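Local coordinates for ionotropic glutamate receptor bacterial homologue (Nostoc punctiforme, PDB 2PYY), which binds L-glutamate in the cleft of its ligand-binding core and, as a bacterial relative of ionotropic glutamate receptors, probably couples this to opening an ion channel, at residues B[90-95]-B[179-184]. Numbering follows the deposited sequence.
Sequences LQIMVR and SILREE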
loop_
_atom_site.group_PDB
_atom_site.type_symbol
_atom_site.label_atom_id
_atom_site.label_comp_id
_atom_site.label_asym_id
_atom_site.label_seq_id
_atom_site.Cartn_x
_atom_site.Cartn_y
_atom_site.Cartn_z
ATOM N N LEU B 90 0.883 -9.831 -1.953
ATOM C CA LEU B 90 0.269 -10.188 -3.225
ATOM C C LEU B 90 0.983 -11.369 -3.851
ATOM O O LEU B 90 2.199 -11.518 -3.712
ATOM C CB LEU B 90 0.324 -9.000 -4.180
ATOM C CG LEU B 90 -0.210 -7.678 -3.629
ATOM C CD1 LEU B 90 0.004 -6.573 -4.652
ATOM C CD2 LEU B 90 -1.679 -7.826 -3.279
ATOM N N GLN B 91 0.226 -12.208 -4.543
ATOM C CA GLN B 91 0.802 -13.363 -5.206
ATOM C C GLN B 91 0.021 -13.648 -6.480
ATOM O O GLN B 91 -1.117 -13.203 -6.633
ATOM C CB GLN B 91 0.770 -14.573 -4.273
ATOM C CG GLN B 91 1.654 -15.725 -4.723
ATOM C CD GLN B 91 2.178 -16.531 -3.552
ATOM O OE1 GLN B 91 1.416 -16.912 -2.663
ATOM N NE2 GLN B 91 3.487 -16.797 -3.543
ATOM N N ILE B 92 0.639 -14.394 -7.388
ATOM C CA ILE B 92 0.018 -14.726 -8.660
ATOM C C ILE B 92 -0.651 -16.102 -8.640
ATOM O O ILE B 92 -0.164 -17.032 -7.994
ATOM C CB ILE B 92 1.067 -14.702 -9.809
ATOM C CG1 ILE B 92 1.826 -13.371 -9.807
ATOM C CG2 ILE B 92 0.376 -14.897 -11.141
ATOM C CD1 ILE B 92 2.961 -13.297 -10.822
ATOM N N MET B 93 -1.777 -16.211 -9.346
ATOM C CA MET B 93 -2.529 -17.458 -9.465
ATOM C C MET B 93 -3.029 -17.596 -10.903
ATOM O O MET B 93 -3.630 -16.669 -11.448
ATOM C CB MET B 93 -3.727 -17.471 -8.508
ATOM C CG MET B 93 -4.600 -18.712 -8.639
ATOM S SD MET B 93 -5.945 -18.823 -7.425
ATOM C CE MET B 93 -7.200 -17.706 -8.196
ATOM N N VAL B 94 -2.770 -18.748 -11.520
ATOM C CA VAL B 94 -3.201 -18.995 -12.896
ATOM C C VAL B 94 -3.918 -20.336 -12.983
ATOM O O VAL B 94 -3.918 -21.102 -12.022
ATOM C CB VAL B 94 -2.000 -19.010 -13.876
ATOM C CG1 VAL B 94 -1.295 -17.653 -13.878
ATOM C CG2 VAL B 94 -1.026 -20.104 -13.488
ATOM N N ARG B 95 -4.542 -20.609 -14.126
ATOM C CA ARG B 95 -5.243 -21.874 -14.329
ATOM C C ARG B 95 -4.233 -23.002 -14.473
ATOM O O ARG B 95 -3.164 -22.810 -15.048
ATOM C CB ARG B 95 -6.106 -21.810 -15.590
ATOM C CG ARG B 95 -7.472 -21.197 -15.375
ATOM C CD ARG B 95 -8.272 -21.118 -16.669
ATOM N NE ARG B 95 -7.889 -19.963 -17.474
ATOM C CZ ARG B 95 -6.864 -19.937 -18.319
ATOM N NH1 ARG B 95 -6.108 -21.014 -18.488
ATOM N NH2 ARG B 95 -6.587 -18.823 -18.982
ATOM N N SER B 179 6.858 -16.155 -6.156
ATOM C CA SER B 179 6.939 -15.713 -4.770
ATOM C C SER B 179 6.036 -14.503 -4.573
ATOM O O SER B 179 5.343 -14.075 -5.499
ATOM C CB SER B 179 8.384 -15.353 -4.428
ATOM O OG SER B 179 8.981 -14.568 -5.451
ATOM N N ILE B 180 6.039 -13.951 -3.367
ATOM C CA ILE B 180 5.215 -12.787 -3.081
ATOM C C ILE B 180 5.729 -11.606 -3.897
ATOM O O ILE B 180 6.915 -11.287 -3.856
ATOM C CB ILE B 180 5.265 -12.428 -1.580
ATOM C CG1 ILE B 180 5.054 -13.693 -0.737
ATOM C CG2 ILE B 180 4.204 -11.388 -1.261
ATOM C CD1 ILE B 180 3.780 -14.448 -1.056
ATOM N N LEU B 181 4.827 -10.969 -4.637
ATOM C CA LEU B 181 5.158 -9.827 -5.486
ATOM C C LEU B 181 5.501 -8.608 -4.642
ATOM O O LEU B 181 6.397 -7.835 -4.977
ATOM C CB LEU B 181 3.971 -9.502 -6.391
ATOM C CG LEU B 181 3.305 -10.704 -7.060
ATOM C CD1 LEU B 181 2.056 -10.256 -7.807
ATOM C CD2 LEU B 181 4.282 -11.369 -8.004
ATOM N N ARG B 182 4.762 -8.433 -3.553
ATOM C CA ARG B 182 4.979 -7.322 -2.642
ATOM C C ARG B 182 4.403 -7.717 -1.281
ATOM O O ARG B 182 3.303 -8.272 -1.193
ATOM C CB ARG B 182 4.292 -6.038 -3.150
ATOM C CG ARG B 182 4.608 -4.805 -2.287
ATOM C CD ARG B 182 4.184 -3.454 -2.895
ATOM N NE ARG B 182 2.737 -3.203 -2.841
ATOM C CZ ARG B 182 2.156 -2.032 -3.121
ATOM N NH1 ARG B 182 2.890 -0.985 -3.477
ATOM N NH2 ARG B 182 0.833 -1.909 -3.054
ATOM N N GLU B 183 5.161 -7.442 -0.227
ATOM C CA GLU B 183 4.729 -7.760 1.123
ATOM C C GLU B 183 3.908 -6.646 1.732
ATOM O O GLU B 183 4.302 -5.480 1.705
ATOM C CB GLU B 183 5.930 -8.027 2.023
ATOM C CG GLU B 183 6.600 -9.360 1.775
ATOM C CD GLU B 183 7.797 -9.588 2.675
ATOM O OE1 GLU B 183 8.287 -10.739 2.716
ATOM O OE2 GLU B 183 8.251 -8.620 3.337
ATOM N N GLU B 184 2.762 -7.011 2.290
ATOM C CA GLU B 184 1.886 -6.035 2.926
ATOM C C GLU B 184 1.431 -6.620 4.251
ATOM O O GLU B 184 1.309 -7.832 4.393
ATOM C CB GLU B 184 0.646 -5.765 2.062
ATOM C CG GLU B 184 0.916 -5.497 0.584
ATOM C CD GLU B 184 -0.315 -5.013 -0.176
ATOM O OE1 GLU B 184 -1.400 -5.655 -0.076
ATOM O OE2 GLU B 184 -0.187 -3.991 -0.895
HETATM O O HOH W 1 3.711 -14.669 -7.480
#
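Leu90 meets 179-184 with both backbone polar groups: its N donates to Arg182 O (3.0 Å), and its O accepts from Leu181 N at 2.8 Å. Ile180 crowds the same oxygen, its CA making a CA-H...O contact and its CG2 lying 3.2 Å away. The Leu90 side chain has CB 4.2 Å from Leu181 CD1 and CD2 3.9 Å from Glu184 OE1, a carboxylate oxygen held by Thr122 and Ser70 of the glutamate pocket; OE2 takes a salt bridge from Arg182 NH2. At Gln91 the extended side chain, CG anti to the backbone N (chi1 -165°), brings its amide across Ile180 CD1, 3.4 Å from NE2. Ile92 crosses Leu181 at about a right angle, CG1 lying 3.6 Å from Leu181 CD2, while a water bridges Ile92 N and Ser179 O. An alanine at Leu181 would probably open a gap beside Ile92 CG1 and leave Leu90 CB without its methyl neighbour. In this lobe of the two-lobed periplasmic-binding-protein fold, strand 86-94 lies between 154-158 and the broken strand 175-190, with helix 122-129 packed against Leu90 and Leu181 and helix 159-166 against Gln91 and Ile180.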